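Local coordinates for quinonprotein alcohol dehydrogenase-like protein (Bacteroides thetaiotaomicron VPI-5482, PDB 4R5O) that is of unknown function but binds calcium ions and joins an immunoglobulin-like beta-sandwich domain to a seven-bladed beta-propeller, at residues T49-L53 and E62-S66; P72-S78 and M90-S96; I272-I278 and T290-A294. One frame throughout, in Å; residues are numbered along the deposited sequence.

Interaction 1 (T49-L53 and E62-S66)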
loop_
_atom_site.group_PDB
_atom_site.type_symbol
_atom_site.label_atom_id
_atom_site.label_comp_id
_atom_site.label_asym_id
_atom_site.label_seq_id
_atom_site.Cartn_x
_atom_site.Cartn_y
_atom_site.Cartn_z
ATOM N N THR A 49 25.991 -18.886 29.288
ATOM C CA THR A 49 24.649 -18.354 29.086
ATOM C C THR A 49 24.654 -17.665 27.717
ATOM O O THR A 49 25.695 -17.167 27.275
ATOM C CB THR A 49 24.203 -17.440 30.242
ATOM O OG1 THR A 49 25.063 -16.305 30.333
ATOM C CG2 THR A 49 24.120 -18.171 31.576
ATOM N N TYR A 50 23.503 -17.692 27.031
ATOM C CA TYR A 50 23.327 -17.159 25.679
ATOM C C TYR A 50 22.324 -16.004 25.649
ATOM O O TYR A 50 21.457 -15.896 26.520
ATOM C CB TYR A 50 22.842 -18.289 24.741
ATOM C CG TYR A 50 23.805 -19.452 24.559
ATOM C CD1 TYR A 50 24.028 -20.367 25.586
ATOM C CD2 TYR A 50 24.373 -19.723 23.319
ATOM C CE1 TYR A 50 24.889 -21.454 25.417
ATOM C CE2 TYR A 50 25.214 -20.823 23.130
ATOM C CZ TYR A 50 25.461 -21.692 24.179
ATOM O OH TYR A 50 26.285 -22.782 23.995
ATOM N N SER A 51 22.433 -15.155 24.616
ATOM C CA SER A 51 21.554 -14.024 24.341
ATOM C C SER A 51 21.478 -13.837 22.843
ATOM O O SER A 51 22.474 -13.498 22.202
ATOM C CB SER A 51 22.035 -12.760 25.049
ATOM O OG SER A 51 21.204 -11.632 24.813
ATOM N N TRP A 52 20.317 -14.140 22.278
ATOM C CA TRP A 52 20.067 -14.048 20.843
ATOM C C TRP A 52 19.288 -12.797 20.557
ATOM O O TRP A 52 18.149 -12.670 21.015
ATOM C CB TRP A 52 19.317 -15.298 20.343
ATOM C CG TRP A 52 20.105 -16.570 20.468
ATOM C CD1 TRP A 52 20.155 -17.402 21.545
ATOM C CD2 TRP A 52 20.968 -17.146 19.474
ATOM N NE1 TRP A 52 20.969 -18.482 21.274
ATOM C CE2 TRP A 52 21.495 -18.342 20.017
ATOM C CE3 TRP A 52 21.326 -16.781 18.164
ATOM C CZ2 TRP A 52 22.336 -19.191 19.285
ATOM C CZ3 TRP A 52 22.196 -17.601 17.457
ATOM C CH2 TRP A 52 22.682 -18.799 18.010
ATOM N N LEU A 53 19.915 -11.855 19.829
ATOM C CA LEU A 53 19.298 -10.584 19.498
ATOM C C LEU A 53 18.879 -10.569 18.051
ATOM O O LEU A 53 19.723 -10.714 17.162
ATOM C CB LEU A 53 20.236 -9.388 19.788
ATOM C CG LEU A 53 20.940 -9.343 21.156
ATOM C CD1 LEU A 53 21.782 -8.110 21.270
ATOM C CD2 LEU A 53 19.971 -9.376 22.315
ATOM N N GLU A 62 18.161 -19.495 25.027
ATOM C CA GLU A 62 18.430 -20.913 24.783
ATOM C C GLU A 62 19.783 -21.112 24.072
ATOM O O GLU A 62 20.206 -20.232 23.312
ATOM C CB GLU A 62 17.306 -21.545 23.953
ATOM C CG GLU A 62 16.009 -21.707 24.710
ATOM C CD GLU A 62 15.389 -23.073 24.513
ATOM O OE1 GLU A 62 15.375 -23.571 23.362
ATOM O OE2 GLU A 62 14.784 -23.578 25.486
ATOM N N PRO A 63 20.479 -22.255 24.293
ATOM C CA PRO A 63 21.798 -22.453 23.644
ATOM C C PRO A 63 21.711 -22.725 22.143
ATOM O O PRO A 63 22.736 -22.855 21.470
ATOM C CB PRO A 63 22.384 -23.686 24.351
ATOM C CG PRO A 63 21.301 -24.284 25.111
ATOM C CD PRO A 63 20.136 -23.368 25.200
ATOM N N THR A 64 20.495 -22.807 21.627
ATOM C CA THR A 64 20.204 -23.099 20.236
ATOM C C THR A 64 19.097 -22.116 19.779
ATOM O O THR A 64 18.123 -21.885 20.502
ATOM C CB THR A 64 19.842 -24.606 20.084
ATOM O OG1 THR A 64 19.389 -24.868 18.763
ATOM C CG2 THR A 64 18.788 -25.082 21.084
ATOM N N PHE A 65 19.295 -21.490 18.609
ATOM C CA PHE A 65 18.361 -20.524 18.046
ATOM C C PHE A 65 17.418 -21.190 17.062
ATOM O O PHE A 65 17.873 -21.771 16.080
ATOM C CB PHE A 65 19.141 -19.392 17.350
ATOM C CG PHE A 65 18.329 -18.314 16.662
ATOM C CD1 PHE A 65 17.641 -17.350 17.404
ATOM C CD2 PHE A 65 18.325 -18.200 15.275
ATOM C CE1 PHE A 65 16.908 -16.341 16.768
ATOM C CE2 PHE A 65 17.584 -17.192 14.641
ATOM C CZ PHE A 65 16.880 -16.274 15.393
ATOM N N SER A 66 16.106 -21.086 17.300
ATOM C CA SER A 66 15.112 -21.623 16.378
ATOM C C SER A 66 14.155 -20.501 16.028
ATOM O O SER A 66 13.620 -19.844 16.924
ATOM C CB SER A 66 14.407 -22.834 16.968
ATOM O OG SER A 66 13.531 -23.410 16.011
#
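The two sheets of the immunoglobulin-like sandwich meet where the aromatic side chains of Tyr50 and Trp52, on strand 49-54, reach across to Pro63, in the loop before strand 65-68, and Phe65, its first residue. Tyr50 lays one ring face beneath the proline: Pro63 CA sits 3.5 Å from the ring centroid, almost on the ring normal, while Pro63 CB touches Tyr50 CE1. Trp52 repeats the pattern two residues on, its six-membered ring lying under Phe65 CB at 3.3 Å from the centroid. Filling the space between sheets with large side chains is the hallmark of a beta sandwich, and Leu77, Ile38 and Phe23 pack round the indole as well. Because Phe65 CG is anti to the backbone N (chi1 178°), the phenyl ring is carried past the indole; the two planes lie within 20° of parallel, but the centroids are 5.1 Å apart and the rings scarcely overlap. The one polar link is made at the indole edge, where Trp52 NE1 donates to Glu62 O at 2.8 Å. The bond is bent at the hydrogen (138°), although the nitrogen approaches nearly in line with the carbonyl. Held to the Glu62 carbonyl, the indole is limited in its rotation about CB-CG.

Interaction 2 (P72-S78 and M90-S96)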
loop_
_atom_site.group_PDB
_atom_site.type_symbol
_atom_site.label_atom_id
_atom_site.label_comp_id
_atom_site.label_asym_id
_atom_site.label_seq_id
_atom_site.Cartn_x
_atom_site.Cartn_y
_atom_site.Cartn_z
ATOM N N PRO A 72 7.417 -13.032 5.037
ATOM C CA PRO A 72 8.532 -12.319 4.392
ATOM C C PRO A 72 9.259 -11.464 5.421
ATOM O O PRO A 72 8.594 -10.723 6.146
ATOM C CB PRO A 72 7.836 -11.471 3.316
ATOM C CG PRO A 72 6.572 -12.162 3.054
ATOM C CD PRO A 72 6.139 -12.694 4.384
ATOM N N CYS A 73 10.590 -11.633 5.557
ATOM C CA CYS A 73 11.362 -10.911 6.566
ATOM C C CYS A 73 12.804 -10.731 6.127
ATOM O O CYS A 73 13.252 -11.333 5.171
ATOM C CB CYS A 73 11.306 -11.642 7.909
ATOM S SG CYS A 73 12.116 -13.277 7.923
ATOM N N ARG A 74 13.515 -9.888 6.872
ATOM C CA ARG A 74 14.931 -9.570 6.823
ATOM C C ARG A 74 15.272 -9.147 8.234
ATOM O O ARG A 74 14.478 -8.432 8.846
ATOM C CB ARG A 74 15.326 -8.538 5.731
ATOM C CG ARG A 74 14.766 -7.186 5.918
ATOM C CD ARG A 74 15.488 -6.130 5.131
ATOM N NE ARG A 74 14.866 -4.832 5.418
ATOM C CZ ARG A 74 15.298 -3.660 4.984
ATOM N NH1 ARG A 74 16.393 -3.582 4.244
ATOM N NH2 ARG A 74 14.642 -2.548 5.300
ATOM N N ALA A 75 16.367 -9.679 8.797
ATOM C CA ALA A 75 16.760 -9.402 10.173
ATOM C C ALA A 75 18.258 -9.564 10.381
ATOM O O ALA A 75 18.904 -10.333 9.678
ATOM C CB ALA A 75 16.018 -10.332 11.128
ATOM N N ASP A 76 18.799 -8.803 11.339
ATOM C CA ASP A 76 20.169 -8.876 11.822
ATOM C C ASP A 76 20.154 -9.786 13.022
ATOM O O ASP A 76 19.209 -9.731 13.815
ATOM C CB ASP A 76 20.741 -7.478 12.142
ATOM C CG ASP A 76 21.093 -6.620 10.942
ATOM O OD1 ASP A 76 21.914 -7.073 10.107
ATOM O OD2 ASP A 76 20.667 -5.441 10.910
ATOM N N LEU A 77 21.139 -10.668 13.140
ATOM C CA LEU A 77 21.160 -11.590 14.261
ATOM C C LEU A 77 22.515 -11.583 14.952
ATOM O O LEU A 77 23.557 -11.738 14.306
ATOM C CB LEU A 77 20.813 -13.006 13.784
ATOM C CG LEU A 77 20.846 -14.156 14.794
ATOM C CD1 LEU A 77 19.770 -14.019 15.864
ATOM C CD2 LEU A 77 20.653 -15.412 14.093
ATOM N N SER A 78 22.479 -11.398 16.279
ATOM C CA SER A 78 23.655 -11.455 17.135
ATOM C C SER A 78 23.503 -12.552 18.153
ATOM O O SER A 78 22.394 -12.858 18.616
ATOM C CB SER A 78 23.918 -10.127 17.840
ATOM O OG SER A 78 24.232 -9.108 16.908
HETATM N N MSE A 90 29.023 -12.864 18.113
HETATM C CA MSE A 90 29.019 -13.166 16.679
HETATM C C MSE A 90 27.809 -12.586 16.041
HETATM O O MSE A 90 26.754 -12.599 16.656
HETATM C CB MSE A 90 29.051 -14.657 16.428
HETATM C CG MSE A 90 30.296 -15.314 16.896
HETATM SE SE MSE A 90 29.888 -17.120 17.306
HETATM C CE MSE A 90 28.526 -16.757 18.789
ATOM N N SER A 91 27.927 -12.122 14.802
ATOM C CA SER A 91 26.790 -11.539 14.103
ATOM C C SER A 91 26.663 -12.081 12.681
ATOM O O SER A 91 27.653 -12.458 12.035
ATOM C CB SER A 91 26.905 -10.019 14.065
ATOM O OG SER A 91 26.883 -9.513 15.390
ATOM N N THR A 92 25.415 -12.151 12.225
ATOM C CA THR A 92 25.048 -12.551 10.873
ATOM C C THR A 92 23.703 -11.873 10.583
ATOM O O THR A 92 23.252 -11.025 11.358
ATOM C CB THR A 92 25.043 -14.102 10.670
ATOM O OG1 THR A 92 24.922 -14.368 9.273
ATOM C CG2 THR A 92 23.926 -14.832 11.463
ATOM N N SER A 93 23.093 -12.222 9.457
ATOM C CA SER A 93 21.786 -11.721 9.080
ATOM C C SER A 93 21.036 -12.828 8.360
ATOM O O SER A 93 21.648 -13.802 7.912
ATOM C CB SER A 93 21.903 -10.456 8.237
ATOM O OG SER A 93 22.673 -10.690 7.073
ATOM N N PHE A 94 19.706 -12.738 8.347
ATOM C CA PHE A 94 18.873 -13.716 7.664
ATOM C C PHE A 94 17.711 -13.004 6.994
ATOM O O PHE A 94 17.359 -11.877 7.363
ATOM C CB PHE A 94 18.384 -14.829 8.595
ATOM C CG PHE A 94 17.435 -14.450 9.699
ATOM C CD1 PHE A 94 17.909 -14.088 10.945
ATOM C CD2 PHE A 94 16.069 -14.559 9.524
ATOM C CE1 PHE A 94 17.031 -13.826 11.991
ATOM C CE2 PHE A 94 15.196 -14.277 10.563
ATOM C CZ PHE A 94 15.683 -13.928 11.794
ATOM N N SER A 95 17.176 -13.644 5.952
ATOM C CA SER A 95 16.063 -13.141 5.158
ATOM C C SER A 95 15.347 -14.290 4.509
ATOM O O SER A 95 15.905 -15.370 4.386
ATOM C CB SER A 95 16.551 -12.141 4.106
ATOM O OG SER A 95 17.454 -12.755 3.201
ATOM N N SER A 96 14.107 -14.057 4.099
ATOM C CA SER A 96 13.258 -15.018 3.399
ATOM C C SER A 96 13.437 -14.889 1.893
ATOM O O SER A 96 13.638 -13.780 1.402
ATOM C CB SER A 96 11.790 -14.802 3.776
ATOM O OG SER A 96 11.392 -13.459 3.547
#
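Backbone hydrogen bonds between Ala75 and Phe94, and between Leu77 and Thr92, set the antiparallel register of strands 74-83 and 86-97. Each pair exchanges two bonds, among them Ala75 N to Phe94 O and Leu77 N to Thr92 O, both 2.8 Å. Just before strand 74-83 begins, Ser96 N donates to Cys73 O, but the return bond runs to a side chain: Cys73 N donates to Ser96 OG at 2.8 Å. With chi1 54°, that hydroxyl is set between the backbone N and carbonyl carbon of its own residue, and it also bonds His98 ND1. At the other end Ser78 OG and Ser91 OG share a hydrogen bond of 3.1 Å.

The strands form a beta hairpin within one sheet of the immunoglobulin-like sandwich, and the side chains alternate between its two faces. Arg74, Asp76, Ser93 and Ser95 make one face largely polar; the guanidinium of Arg74 leads away to Leu130 O and the Tyr176 ring.

Apolar packing gathers on the other face around Phe94. Ala75 CB lies over the ring, offset toward the rim, 3.9 Å from the centroid in a CH-pi contact. Leu77 CB comes to the ring edge at CD1, and Cys73 SG makes an oblique sulfur-aromatic approach, 4.2 Å from CE2. Were Phe94 cut back to an alanine, the space beside Ala75 CB would probably open and Cys73 SG lose its aromatic neighbour. Tyr67, from the facing sheet, meets the same ring edge-to-face.

Interaction 3 (I272-I278 and T290-A294)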
loop_
_atom_site.group_PDB
_atom_site.type_symbol
_atom_site.label_atom_id
_atom_site.label_comp_id
_atom_site.label_asym_id
_atom_site.label_seq_id
_atom_site.Cartn_x
_atom_site.Cartn_y
_atom_site.Cartn_z
ATOM N N ILE A 272 -18.338 19.021 -15.289
ATOM C CA ILE A 272 -18.493 17.707 -14.660
ATOM C C ILE A 272 -18.899 17.959 -13.217
ATOM O O ILE A 272 -18.037 18.231 -12.378
ATOM C CB ILE A 272 -17.241 16.775 -14.769
ATOM C CG1 ILE A 272 -16.682 16.675 -16.205
ATOM C CG2 ILE A 272 -17.543 15.351 -14.171
ATOM C CD1 ILE A 272 -15.284 16.156 -16.321
ATOM N N ILE A 273 -20.223 17.910 -12.941
ATOM C CA ILE A 273 -20.786 18.100 -11.602
ATOM C C ILE A 273 -20.540 16.847 -10.787
ATOM O O ILE A 273 -20.940 15.759 -11.183
ATOM C CB ILE A 273 -22.314 18.465 -11.605
ATOM C CG1 ILE A 273 -22.763 19.503 -12.699
ATOM C CG2 ILE A 273 -22.877 18.725 -10.189
ATOM C CD1 ILE A 273 -22.163 20.791 -12.659
ATOM N N GLN A 274 -19.912 17.004 -9.631
ATOM C CA GLN A 274 -19.655 15.905 -8.715
ATOM C C GLN A 274 -20.230 16.252 -7.344
ATOM O O GLN A 274 -20.113 17.392 -6.877
ATOM C CB GLN A 274 -18.160 15.592 -8.644
ATOM C CG GLN A 274 -17.608 15.064 -9.977
ATOM C CD GLN A 274 -16.141 14.755 -9.948
ATOM O OE1 GLN A 274 -15.350 15.394 -9.230
ATOM N NE2 GLN A 274 -15.734 13.841 -10.820
ATOM N N LYS A 275 -20.933 15.286 -6.747
ATOM C CA LYS A 275 -21.567 15.437 -5.436
ATOM C C LYS A 275 -21.079 14.331 -4.495
ATOM O O LYS A 275 -21.717 14.052 -3.481
ATOM C CB LYS A 275 -23.102 15.417 -5.564
ATOM C CG LYS A 275 -23.699 16.534 -6.417
ATOM C CD LYS A 275 -25.214 16.442 -6.447
ATOM C CE LYS A 275 -25.835 17.547 -7.262
ATOM N NZ LYS A 275 -27.317 17.436 -7.290
ATOM N N GLN A 276 -19.941 13.697 -4.835
ATOM C CA GLN A 276 -19.326 12.600 -4.080
ATOM C C GLN A 276 -17.877 12.348 -4.513
ATOM O O GLN A 276 -17.429 12.872 -5.538
ATOM C CB GLN A 276 -20.130 11.284 -4.267
ATOM C CG GLN A 276 -20.040 10.716 -5.701
ATOM C CD GLN A 276 -20.532 9.310 -5.820
ATOM O OE1 GLN A 276 -21.700 9.008 -5.549
ATOM N NE2 GLN A 276 -19.658 8.432 -6.289
ATOM N N LYS A 277 -17.182 11.456 -3.786
ATOM C CA LYS A 277 -15.842 11.028 -4.144
ATOM C C LYS A 277 -15.896 10.080 -5.290
ATOM O O LYS A 277 -16.593 9.059 -5.207
ATOM C CB LYS A 277 -15.118 10.362 -2.972
ATOM C CG LYS A 277 -14.893 11.216 -1.775
ATOM C CD LYS A 277 -14.048 10.461 -0.819
ATOM C CE LYS A 277 -13.847 11.246 0.439
ATOM N NZ LYS A 277 -12.864 10.585 1.327
ATOM N N ILE A 278 -15.173 10.406 -6.357
ATOM C CA ILE A 278 -15.025 9.541 -7.530
ATOM C C ILE A 278 -13.639 9.837 -8.126
ATOM O O ILE A 278 -13.152 10.968 -8.085
ATOM C CB ILE A 278 -16.175 9.635 -8.577
ATOM C CG1 ILE A 278 -16.086 8.531 -9.676
ATOM C CG2 ILE A 278 -16.298 11.003 -9.159
ATOM C CD1 ILE A 278 -16.074 7.035 -9.209
ATOM N N THR A 290 -14.167 9.808 -15.731
ATOM C CA THR A 290 -14.656 10.007 -14.376
ATOM C C THR A 290 -16.178 9.915 -14.461
ATOM O O THR A 290 -16.703 9.577 -15.507
ATOM C CB THR A 290 -14.118 11.308 -13.758
ATOM O OG1 THR A 290 -14.388 11.299 -12.346
ATOM C CG2 THR A 290 -14.664 12.588 -14.432
ATOM N N LEU A 291 -16.868 10.172 -13.360
ATOM C CA LEU A 291 -18.329 10.186 -13.294
ATOM C C LEU A 291 -18.847 11.568 -12.938
ATOM O O LEU A 291 -18.185 12.348 -12.235
ATOM C CB LEU A 291 -18.876 9.167 -12.270
ATOM C CG LEU A 291 -18.538 7.697 -12.416
ATOM C CD1 LEU A 291 -19.203 6.939 -11.331
ATOM C CD2 LEU A 291 -18.956 7.129 -13.760
ATOM N N GLU A 292 -20.051 11.844 -13.409
ATOM C CA GLU A 292 -20.788 13.065 -13.137
ATOM C C GLU A 292 -22.052 12.663 -12.425
ATOM O O GLU A 292 -22.654 11.635 -12.764
ATOM C CB GLU A 292 -21.053 13.838 -14.438
ATOM C CG GLU A 292 -21.811 15.140 -14.232
ATOM C CD GLU A 292 -22.029 15.945 -15.483
ATOM O OE1 GLU A 292 -22.424 15.349 -16.508
ATOM O OE2 GLU A 292 -21.869 17.185 -15.422
ATOM N N SER A 293 -22.439 13.436 -11.418
ATOM C CA SER A 293 -23.639 13.153 -10.640
ATOM C C SER A 293 -24.863 13.641 -11.412
ATOM O O SER A 293 -24.857 14.741 -11.939
ATOM C CB SER A 293 -23.538 13.784 -9.253
ATOM O OG SER A 293 -22.445 13.214 -8.532
ATOM N N ALA A 294 -25.848 12.744 -11.593
ATOM C CA ALA A 294 -27.112 12.994 -12.307
ATOM C C ALA A 294 -28.300 12.622 -11.398
ATOM O O ALA A 294 -28.115 11.925 -10.388
ATOM C CB ALA A 294 -27.160 12.217 -13.625
#
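Glu292 and Ile273 meet through a carboxylate-to-amide bond: Ile273 N donates to Glu292 OE2 at 3.1 Å, nearly straight at 169° and using the anti lone pair of that oxygen. Glu292 CG stands anti to the backbone N (chi1 -179°), and the extended chain beyond it carries the carboxylate across to Ile273 N. Glu292 OE1 belongs to other partners, a salt bridge with Lys311 NZ and a bond from Asn299. Ser293 N donates to Ile273 O at 2.8 Å. Gln274 NE2 reaches Leu291 O at 3.2 Å, the acceptor lying close to the amide plane, while Asn239 ND2 holds Gln274 OE1. Lys275 N makes a more bent bond to Ser293 OG, also 3.1 Å.

Outside these polar links, Ile278 CG1 rests 3.8 Å from Leu291 CG, the two side chains crossing at about a right angle. Ile272 CG2 lies 4.0 Å from Thr290 CG2 and also packs against Glu292 CB. Strands 272-274 and 288-294 belong to different, successive sheets of the beta-propeller, and their short axes run at 71°. One backbone bond crosses and three more use Glu292, Gln274 or Ser293, so the link between blades probably depends as much on these side chains as on backbone pairing.

How the interactions relate
Interactions 1 and 2 belong to one sandwich domain, their centres 14 Å apart, and they meet directly. Strands 49-54 and 74-83 are sheet neighbours, with a probable hydrogen bond of 2.9 Å from Leu53 N to Ser78 O. Leu77 joins their apolar sides, its CD2 lying 3.6 Å from Phe65 CE2. Interaction 3 lies in the propeller on the opposite side of the chain's centre, about 50 Å from interaction 2 between centres, and touches neither. Interaction 1 lies near a calcium ion, about 7 Å from the Thr64 side chain, which is also about 5 Å from that of Glu37, a residue of a calcium site. Interaction 3 is remote from the known calcium sites.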